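Local coordinates for protein insecticidal Delta-Endotoxin Cry8Ea1 (Bacillus Thuringiensis, PDB 3EB7) that is an insecticidal toxin active against underground Holotrichia parallela larvae, probably by binding and perforating gut-cell membranes as other three-domain Cry toxins do, at residues K455-P460 against T484-L489; Y499-R504 against T551-N556; V515-T520 against D560-S565. One frame throughout, in Å; residues are numbered along the deposited sequence.

Interaction 1 of 3, residues K455-P460 against T484-L489; sequences KASDGP and TGVIRL
Ser-457 grips the carbonyl of Val-486 twice. Its backbone N donates to Val-486 O at 2.8 Å in a nearly straight bond (165° at the hydrogen), and its hydroxyl OG donates to the same oxygen at 2.7 Å. The two donors arrive from opposite faces of the carbonyl plane. OG can join the backbone N at one acceptor because chi1 (65°) sets it between the N and the carbonyl carbon of its own residue. One residue on, Asp-458 takes up the N-H of Val-486 with OD2 at 3.1 Å, on the syn side of the carboxylate, so both polar backbone atoms of Val-486 are engaged by the loop. Water extends the seam at each end: one molecule joins Lys-455 O to Arg-488 N, and another gives its hydrogens to Asp-458 O and Pro-460 O while accepting from Gly-485 N.

The apolar layer is thin. Ala-456 CB lies 3.8 Å from Ile-487 CG1 and equally close to Gly-485 CA, while Lys-455 turns its amino group away to a salt bridge with Asp-438.

Strand 482-491 pairs with strand 559-567 in the C-terminal beta-sandwich domain. Loop 455-460 thus meets peptide groups of Val-486, Gly-485 and Arg-488 through a serine, an aspartate and two waters, without itself forming a regular strand.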
loop_
_atom_site.group_PDB
_atom_site.type_symbol
_atom_site.label_atom_id
_atom_site.label_comp_id
_atom_site.label_asym_id
_atom_site.label_seq_id
_atom_site.Cartn_x
_atom_site.Cartn_y
_atom_site.Cartn_z
ATOM N N LYS A 455 9.331 2.972 -10.324
ATOM C CA LYS A 455 8.822 4.210 -10.914
ATOM C C LYS A 455 9.695 4.749 -12.054
ATOM O O LYS A 455 9.708 5.958 -12.314
ATOM C CB LYS A 455 8.650 5.301 -9.834
ATOM C CG LYS A 455 7.836 4.868 -8.602
ATOM C CD LYS A 455 7.528 6.145 -7.809
ATOM C CE LYS A 455 6.195 6.785 -8.266
ATOM N NZ LYS A 455 6.104 8.240 -7.982
ATOM N N ALA A 456 10.464 3.869 -12.694
ATOM C CA ALA A 456 11.244 4.234 -13.894
ATOM C C ALA A 456 10.373 4.376 -15.120
ATOM O O ALA A 456 9.277 3.786 -15.212
ATOM C CB ALA A 456 12.313 3.226 -14.152
ATOM N N SER A 457 10.860 5.160 -16.085
ATOM C CA SER A 457 10.119 5.430 -17.311
ATOM C C SER A 457 10.168 4.258 -18.265
ATOM O O SER A 457 9.409 4.226 -19.239
ATOM C CB SER A 457 10.697 6.666 -18.015
ATOM O OG SER A 457 12.040 6.437 -18.468
ATOM N N ASP A 458 11.069 3.313 -18.018
ATOM C CA ASP A 458 11.293 2.166 -18.924
ATOM C C ASP A 458 12.363 1.201 -18.324
ATOM O O ASP A 458 12.844 1.403 -17.202
ATOM C CB ASP A 458 11.862 2.661 -20.270
ATOM C CG ASP A 458 13.282 3.259 -20.125
ATOM O OD1 ASP A 458 13.778 3.860 -21.097
ATOM O OD2 ASP A 458 13.927 3.117 -19.057
ATOM N N GLY A 459 12.735 0.167 -19.068
ATOM C CA GLY A 459 13.757 -0.764 -18.627
ATOM C C GLY A 459 13.072 -2.010 -18.095
ATOM O O GLY A 459 11.894 -2.265 -18.384
ATOM N N PRO A 460 13.803 -2.797 -17.288
ATOM C CA PRO A 460 13.309 -4.101 -16.798
ATOM C C PRO A 460 12.049 -3.995 -15.896
ATOM O O PRO A 460 11.914 -3.072 -15.069
ATOM C CB PRO A 460 14.501 -4.684 -16.013
ATOM C CG PRO A 460 15.629 -3.766 -16.229
ATOM C CD PRO A 460 15.134 -2.456 -16.762
ATOM N N THR A 484 18.638 -0.353 -13.842
ATOM C CA THR A 484 17.253 0.034 -13.739
ATOM C C THR A 484 16.953 0.834 -14.987
ATOM O O THR A 484 17.858 1.144 -15.754
ATOM C CB THR A 484 16.981 0.958 -12.531
ATOM O OG1 THR A 484 17.740 2.166 -12.679
ATOM C CG2 THR A 484 17.302 0.258 -11.203
ATOM N N GLY A 485 15.679 1.164 -15.201
ATOM C CA GLY A 485 15.327 2.142 -16.229
ATOM C C GLY A 485 15.820 3.548 -15.882
ATOM O O GLY A 485 16.324 3.820 -14.764
ATOM N N VAL A 486 15.694 4.434 -16.862
ATOM C CA VAL A 486 15.796 5.841 -16.612
ATOM C C VAL A 486 14.598 6.280 -15.745
ATOM O O VAL A 486 13.439 6.145 -16.164
ATOM C CB VAL A 486 15.774 6.591 -17.931
ATOM C CG1 VAL A 486 16.000 8.058 -17.683
ATOM C CG2 VAL A 486 16.854 6.013 -18.871
ATOM N N ILE A 487 14.899 6.740 -14.531
ATOM C CA ILE A 487 13.921 7.309 -13.645
ATOM C C ILE A 487 13.902 8.821 -13.891
ATOM O O ILE A 487 14.922 9.514 -13.720
ATOM C CB ILE A 487 14.221 7.042 -12.154
ATOM C CG1 ILE A 487 14.372 5.553 -11.879
ATOM C CG2 ILE A 487 13.140 7.719 -11.233
ATOM C CD1 ILE A 487 14.836 5.265 -10.507
ATOM N N ARG A 488 12.729 9.303 -14.309
ATOM C CA ARG A 488 12.539 10.704 -14.666
ATOM C C ARG A 488 12.066 11.481 -13.454
ATOM O O ARG A 488 11.157 11.033 -12.733
ATOM C CB ARG A 488 11.556 10.786 -15.819
ATOM C CG ARG A 488 10.463 11.836 -15.641
ATOM C CD ARG A 488 10.420 12.790 -16.856
ATOM N NE ARG A 488 11.788 13.181 -17.221
ATOM C CZ ARG A 488 12.457 14.166 -16.635
ATOM N NH1 ARG A 488 11.864 14.881 -15.653
ATOM N NH2 ARG A 488 13.707 14.426 -17.046
ATOM N N LEU A 489 12.709 12.612 -13.198
ATOM C CA LEU A 489 12.520 13.346 -11.944
ATOM C C LEU A 489 12.159 14.838 -12.104
ATOM O O LEU A 489 12.558 15.491 -13.075
ATOM C CB LEU A 489 13.787 13.253 -11.096
ATOM C CG LEU A 489 14.512 11.934 -10.809
ATOM C CD1 LEU A 489 15.875 12.294 -10.208
ATOM C CD2 LEU A 489 13.672 11.059 -9.856
HETATM O O HOH W 1 10.409 7.737 -14.371
HETATM O O HOH W 2 13.171 -0.529 -14.938
#

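Interaction 2 of 3, residues Y499-R504 against T551-N556; sequences YRVRIR and TPFTFN
Tyr-499 and Phe-553 form an isolated antiparallel beta bridge, a hydrogen-bonded pair in which the loop 551-556 meets strand 498-507 of the C-terminal jelly-roll-like sandwich domain. Tyr-499 N donates to Phe-553 O at 2.9 Å, nearly along the C=O axis, and Phe-553 N returns a bond of equal length to Tyr-499 O. Pro-552 CB packs closely on the same backbone, 3.3 Å from Tyr-499 O.

The tight part is aromatic and buried. Phe-555 turns an edge toward the face of the Tyr-499 ring in an offset edge-to-face pair, with centroids 5.5 Å apart and planes at 61°; CE1 of Phe-555 comes within 3.6 Å of Tyr-499 CD1. A chi1 of 65° holds Phe-553 CG between its backbone N and carbonyl carbon; the ring beyond reaches Val-501.

Toward Thr-551 and the end of Arg-500 the contact is looser and more open to solvent. Thr-551 points its side chain away, and a water accepts a weak bond from Val-501 N while donating to Thr-551 O at 2.8 Å. Arg-500 offers little beyond CB, since its guanidinium leads off to Phe-549 O. On the tight side, Val-501 CG2 sits at the edge of the Phe-553 ring, in its plane, 3.5 Å from CE2.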
loop_
_atom_site.group_PDB
_atom_site.type_symbol
_atom_site.label_atom_id
_atom_site.label_comp_id
_atom_site.label_asym_id
_atom_site.label_seq_id
_atom_site.Cartn_x
_atom_site.Cartn_y
_atom_site.Cartn_z
ATOM N N TYR A 499 22.874 16.672 -2.819
ATOM C CA TYR A 499 22.204 15.480 -2.378
ATOM C C TYR A 499 23.242 14.369 -2.325
ATOM O O TYR A 499 24.179 14.333 -3.125
ATOM C CB TYR A 499 21.107 15.064 -3.378
ATOM C CG TYR A 499 19.927 16.009 -3.471
ATOM C CD1 TYR A 499 19.889 17.004 -4.454
ATOM C CD2 TYR A 499 18.860 15.920 -2.564
ATOM C CE1 TYR A 499 18.823 17.904 -4.537
ATOM C CE2 TYR A 499 17.787 16.807 -2.631
ATOM C CZ TYR A 499 17.773 17.800 -3.630
ATOM O OH TYR A 499 16.709 18.666 -3.717
ATOM N N ARG A 500 23.062 13.457 -1.385
ATOM C CA ARG A 500 23.695 12.161 -1.487
ATOM C C ARG A 500 22.567 11.153 -1.551
ATOM O O ARG A 500 21.413 11.479 -1.245
ATOM C CB ARG A 500 24.637 11.885 -0.321
ATOM C CG ARG A 500 23.948 11.672 0.987
ATOM C CD ARG A 500 24.906 11.663 2.149
ATOM N NE ARG A 500 24.322 11.105 3.364
ATOM C CZ ARG A 500 23.968 9.826 3.514
ATOM N NH1 ARG A 500 24.111 8.942 2.516
ATOM N NH2 ARG A 500 23.463 9.416 4.672
ATOM N N VAL A 501 22.934 9.937 -1.927
ATOM C CA VAL A 501 22.038 8.868 -2.286
ATOM C C VAL A 501 22.367 7.631 -1.458
ATOM O O VAL A 501 23.532 7.299 -1.254
ATOM C CB VAL A 501 22.243 8.494 -3.805
ATOM C CG1 VAL A 501 21.708 7.120 -4.136
ATOM C CG2 VAL A 501 21.584 9.524 -4.703
ATOM N N ARG A 502 21.330 6.924 -1.007
ATOM C CA ARG A 502 21.501 5.564 -0.543
ATOM C C ARG A 502 20.423 4.704 -1.167
ATOM O O ARG A 502 19.319 5.174 -1.434
ATOM C CB ARG A 502 21.523 5.458 0.983
ATOM C CG ARG A 502 20.409 6.195 1.682
ATOM C CD ARG A 502 20.368 5.803 3.128
ATOM N NE ARG A 502 19.087 6.197 3.644
ATOM C CZ ARG A 502 18.874 6.810 4.803
ATOM N NH1 ARG A 502 19.882 7.042 5.622
ATOM N NH2 ARG A 502 17.631 7.144 5.149
ATOM N N ILE A 503 20.764 3.450 -1.413
ATOM C CA ILE A 503 19.921 2.561 -2.169
ATOM C C ILE A 503 19.576 1.376 -1.298
ATOM O O ILE A 503 20.460 0.741 -0.764
ATOM C CB ILE A 503 20.624 2.091 -3.483
ATOM C CG1 ILE A 503 20.878 3.269 -4.433
ATOM C CG2 ILE A 503 19.778 1.076 -4.228
ATOM C CD1 ILE A 503 22.286 3.657 -4.502
ATOM N N ARG A 504 18.288 1.087 -1.146
ATOM C CA ARG A 504 17.853 -0.080 -0.383
ATOM C C ARG A 504 17.874 -1.318 -1.289
ATOM O O ARG A 504 17.295 -1.317 -2.380
ATOM C CB ARG A 504 16.458 0.154 0.222
ATOM C CG ARG A 504 16.069 -0.854 1.305
ATOM C CD ARG A 504 14.874 -0.324 2.178
ATOM N NE ARG A 504 14.483 -1.313 3.187
ATOM C CZ ARG A 504 13.250 -1.780 3.367
ATOM N NH1 ARG A 504 12.232 -1.326 2.627
ATOM N NH2 ARG A 504 13.027 -2.702 4.304
ATOM N N THR A 551 29.719 10.900 -0.769
ATOM C CA THR A 551 30.044 11.851 -1.850
ATOM C C THR A 551 28.767 12.434 -2.506
ATOM O O THR A 551 28.044 11.720 -3.192
ATOM C CB THR A 551 30.948 11.156 -2.934
ATOM O OG1 THR A 551 32.119 10.633 -2.302
ATOM C CG2 THR A 551 31.368 12.108 -4.064
ATOM N N PRO A 552 28.497 13.743 -2.303
ATOM C CA PRO A 552 27.272 14.306 -2.843
ATOM C C PRO A 552 27.403 14.676 -4.328
ATOM O O PRO A 552 28.440 14.397 -4.961
ATOM C CB PRO A 552 27.063 15.541 -1.989
ATOM C CG PRO A 552 28.467 16.028 -1.723
ATOM C CD PRO A 552 29.307 14.757 -1.594
ATOM N N PHE A 553 26.340 15.271 -4.877
ATOM C CA PHE A 553 26.292 15.760 -6.240
ATOM C C PHE A 553 25.092 16.699 -6.304
ATOM O O PHE A 553 24.278 16.746 -5.374
ATOM C CB PHE A 553 26.109 14.616 -7.224
ATOM C CG PHE A 553 24.758 13.889 -7.093
ATOM C CD1 PHE A 553 23.641 14.317 -7.809
ATOM C CD2 PHE A 553 24.621 12.778 -6.265
ATOM C CE1 PHE A 553 22.424 13.652 -7.682
ATOM C CE2 PHE A 553 23.433 12.137 -6.148
ATOM C CZ PHE A 553 22.329 12.575 -6.852
ATOM N N THR A 554 25.002 17.453 -7.395
ATOM C CA THR A 554 23.835 18.264 -7.700
ATOM C C THR A 554 23.157 17.746 -8.984
ATOM O O THR A 554 23.802 17.124 -9.827
ATOM C CB THR A 554 24.224 19.740 -7.902
ATOM O OG1 THR A 554 25.206 19.805 -8.930
ATOM C CG2 THR A 554 24.809 20.322 -6.632
ATOM N N PHE A 555 21.863 18.007 -9.124
ATOM C CA PHE A 555 21.214 17.839 -10.407
ATOM C C PHE A 555 21.582 18.952 -11.398
ATOM O O PHE A 555 21.900 20.055 -11.011
ATOM C CB PHE A 555 19.698 17.710 -10.220
ATOM C CG PHE A 555 19.305 16.461 -9.493
ATOM C CD1 PHE A 555 19.028 16.496 -8.128
ATOM C CD2 PHE A 555 19.258 15.257 -10.161
ATOM C CE1 PHE A 555 18.704 15.353 -7.447
ATOM C CE2 PHE A 555 18.926 14.113 -9.504
ATOM C CZ PHE A 555 18.650 14.149 -8.133
ATOM N N ASN A 556 21.512 18.655 -12.679
ATOM C CA ASN A 556 21.815 19.585 -13.742
ATOM C C ASN A 556 20.636 20.542 -13.997
ATOM O O ASN A 556 20.823 21.752 -14.230
ATOM C CB ASN A 556 22.135 18.806 -15.024
ATOM C CG ASN A 556 23.370 17.914 -14.901
ATOM O OD1 ASN A 556 24.270 18.186 -14.112
ATOM N ND2 ASN A 556 23.428 16.857 -15.717
HETATM O O HOH W 3 25.624 10.363 -3.510
#

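Interaction 3 of 3, residues V515-T520 against D560-S565; sequences VVRGGT and DTLKIS
Val-516 and Lys-563 form a hydrogen-bonded antiparallel pair, with the non-hydrogen-bonded pairs Val-515/Ile-564 and Arg-517/Leu-562 on either side of it. The axes of the short strand segments 515-517 and 560-565 approach to 4.7 Å, their directions differing by 159°. Val-516 N reaches Lys-563 O at 2.8 Å in an almost perfectly straight bond (177°), whereas the return bond from Lys-563 N is bent and weak. A further bond runs from Gly-518 N to Thr-561 O at 3.2 Å, the donor standing well above the carbonyl plane.

There the first strand ends. Gly-518 and Gly-519, both with positive phi, make the two central residues of a type I' turn from Arg-517 to Thr-520, and the chain doubles back as the two-residue beta hairpin of strands 511-517 and 520-527. The hairpin lies at one side of a sheet in the C-terminal beta-sandwich, with strand 559-567 along its inner edge. A water beside the turn is bound to Val-516 O, Gly-519 N and Thr-561 OG1.

On the face of Val-515, Arg-517, Leu-562 and Ile-564 the side chains are mostly buried. Val-515 and Ile-564 lie side by side, CG2 and CD1 3.9 Å apart, and Leu-562 CD1 rests against Arg-517 CB at 3.8 Å. The arginine chain bends at chi2 (-88°), which sets CD 3.5 Å from Asp-560 OD2. The guanidinium and carboxylate planes are nearly parallel, but OD2 lies well out of the guanidinium plane, 4.2 Å from NE, so any attraction is between charges alone. NE instead donates to Thr-554 O, and OD2 accepts from Asn-556 N.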
loop_
_atom_site.group_PDB
_atom_site.type_symbol
_atom_site.label_atom_id
_atom_site.label_comp_id
_atom_site.label_asym_id
_atom_site.label_seq_id
_atom_site.Cartn_x
_atom_site.Cartn_y
_atom_site.Cartn_z
ATOM N N VAL A 515 25.458 5.054 -9.622
ATOM C CA VAL A 515 24.361 5.977 -9.800
ATOM C C VAL A 515 24.733 6.901 -10.951
ATOM O O VAL A 515 25.755 7.573 -10.900
ATOM C CB VAL A 515 24.196 6.810 -8.515
ATOM C CG1 VAL A 515 22.969 7.723 -8.606
ATOM C CG2 VAL A 515 24.104 5.863 -7.314
ATOM N N VAL A 516 23.927 6.872 -12.004
ATOM C CA VAL A 516 24.118 7.724 -13.163
ATOM C C VAL A 516 23.063 8.870 -13.094
ATOM O O VAL A 516 21.826 8.657 -13.065
ATOM C CB VAL A 516 24.025 6.870 -14.469
ATOM C CG1 VAL A 516 24.230 7.696 -15.721
ATOM C CG2 VAL A 516 25.005 5.678 -14.427
ATOM N N ARG A 517 23.570 10.084 -13.014
ATOM C CA ARG A 517 22.737 11.267 -12.988
ATOM C C ARG A 517 22.868 12.036 -14.299
ATOM O O ARG A 517 23.983 12.410 -14.729
ATOM C CB ARG A 517 23.084 12.171 -11.799
ATOM C CG ARG A 517 22.112 13.349 -11.652
ATOM C CD ARG A 517 22.523 14.561 -12.467
ATOM N NE ARG A 517 23.582 15.318 -11.792
ATOM C CZ ARG A 517 24.867 15.334 -12.158
ATOM N NH1 ARG A 517 25.300 14.629 -13.208
ATOM N NH2 ARG A 517 25.723 16.069 -11.479
ATOM N N GLY A 518 21.711 12.302 -14.911
ATOM C CA GLY A 518 21.651 12.988 -16.185
ATOM C C GLY A 518 22.502 12.377 -17.294
ATOM O O GLY A 518 22.843 13.073 -18.248
ATOM N N GLY A 519 22.847 11.095 -17.187
ATOM C CA GLY A 519 23.731 10.441 -18.165
ATOM C C GLY A 519 25.177 10.210 -17.708
ATOM O O GLY A 519 25.919 9.414 -18.305
ATOM N N THR A 520 25.577 10.869 -16.630
ATOM C CA THR A 520 26.926 10.720 -16.113
ATOM C C THR A 520 26.971 10.144 -14.686
ATOM O O THR A 520 26.078 10.404 -13.891
ATOM C CB THR A 520 27.748 12.031 -16.280
ATOM O OG1 THR A 520 28.475 12.296 -15.088
ATOM C CG2 THR A 520 26.859 13.214 -16.570
ATOM N N ASP A 560 15.412 16.128 -14.439
ATOM C CA ASP A 560 16.646 15.340 -14.494
ATOM C C ASP A 560 16.342 13.835 -14.426
ATOM O O ASP A 560 15.181 13.421 -14.260
ATOM C CB ASP A 560 17.634 15.788 -13.386
ATOM C CG ASP A 560 19.109 15.857 -13.877
ATOM O OD1 ASP A 560 19.530 15.132 -14.795
ATOM O OD2 ASP A 560 19.876 16.635 -13.318
ATOM N N THR A 561 17.365 13.013 -14.616
ATOM C CA THR A 561 17.165 11.581 -14.591
ATOM C C THR A 561 18.109 10.960 -13.606
ATOM O O THR A 561 19.116 11.556 -13.277
ATOM C CB THR A 561 17.410 10.927 -15.946
ATOM O OG1 THR A 561 18.707 11.288 -16.381
ATOM C CG2 THR A 561 16.409 11.402 -16.972
ATOM N N LEU A 562 17.745 9.767 -13.129
ATOM C CA LEU A 562 18.599 8.947 -12.293
ATOM C C LEU A 562 18.543 7.521 -12.818
ATOM O O LEU A 562 17.542 7.092 -13.381
ATOM C CB LEU A 562 18.108 9.017 -10.865
ATOM C CG LEU A 562 19.037 9.409 -9.701
ATOM C CD1 LEU A 562 20.120 10.458 -10.040
ATOM C CD2 LEU A 562 18.166 9.893 -8.522
ATOM N N LYS A 563 19.619 6.770 -12.647
ATOM C CA LYS A 563 19.646 5.407 -13.156
ATOM C C LYS A 563 20.664 4.640 -12.339
ATOM O O LYS A 563 21.733 5.158 -12.064
ATOM C CB LYS A 563 19.984 5.384 -14.667
ATOM C CG LYS A 563 20.085 3.980 -15.278
ATOM C CD LYS A 563 20.513 4.058 -16.709
ATOM C CE LYS A 563 21.768 3.271 -16.886
ATOM N NZ LYS A 563 22.702 3.722 -17.967
ATOM N N ILE A 564 20.306 3.426 -11.924
ATOM C CA ILE A 564 21.175 2.633 -11.091
ATOM C C ILE A 564 21.683 1.491 -11.940
ATOM O O ILE A 564 20.907 0.831 -12.645
ATOM C CB ILE A 564 20.450 2.092 -9.804
ATOM C CG1 ILE A 564 19.853 3.218 -8.928
ATOM C CG2 ILE A 564 21.385 1.208 -8.962
ATOM C CD1 ILE A 564 20.783 4.378 -8.625
ATOM N N SER A 565 22.996 1.276 -11.892
ATOM C CA SER A 565 23.629 0.183 -12.637
ATOM C C SER A 565 24.315 -0.784 -11.689
ATOM O O SER A 565 25.012 -0.342 -10.751
ATOM C CB SER A 565 24.653 0.766 -13.612
ATOM O OG SER A 565 23.993 1.528 -14.618
HETATM O O HOH W 4 20.601 9.327 -15.919
#

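How the interactions relate
All three contacts belong to the C-terminal sandwich domain. Strand 559-567 belongs to interaction 3, pairs with the strand of interaction 1 and is touched by the 551-556 loop of interaction 2. Interactions 1 and 3 lie about 10 Å apart, centre to centre, joined by bonds such as Leu-489 N to Asp-560 O at 2.8 Å. Interaction 2, also about 10 Å from interaction 3, is linked to it through Arg-517 NE and Thr-554 O, 2.7 Å apart. Interactions 1 and 2, about 17 Å apart between centres, still touch, Leu-489 CD1 lying 3.6 Å from Phe-555 CE2. Phe-555 also touches interaction 3, its CB 3.3 Å from Asp-560 OD2.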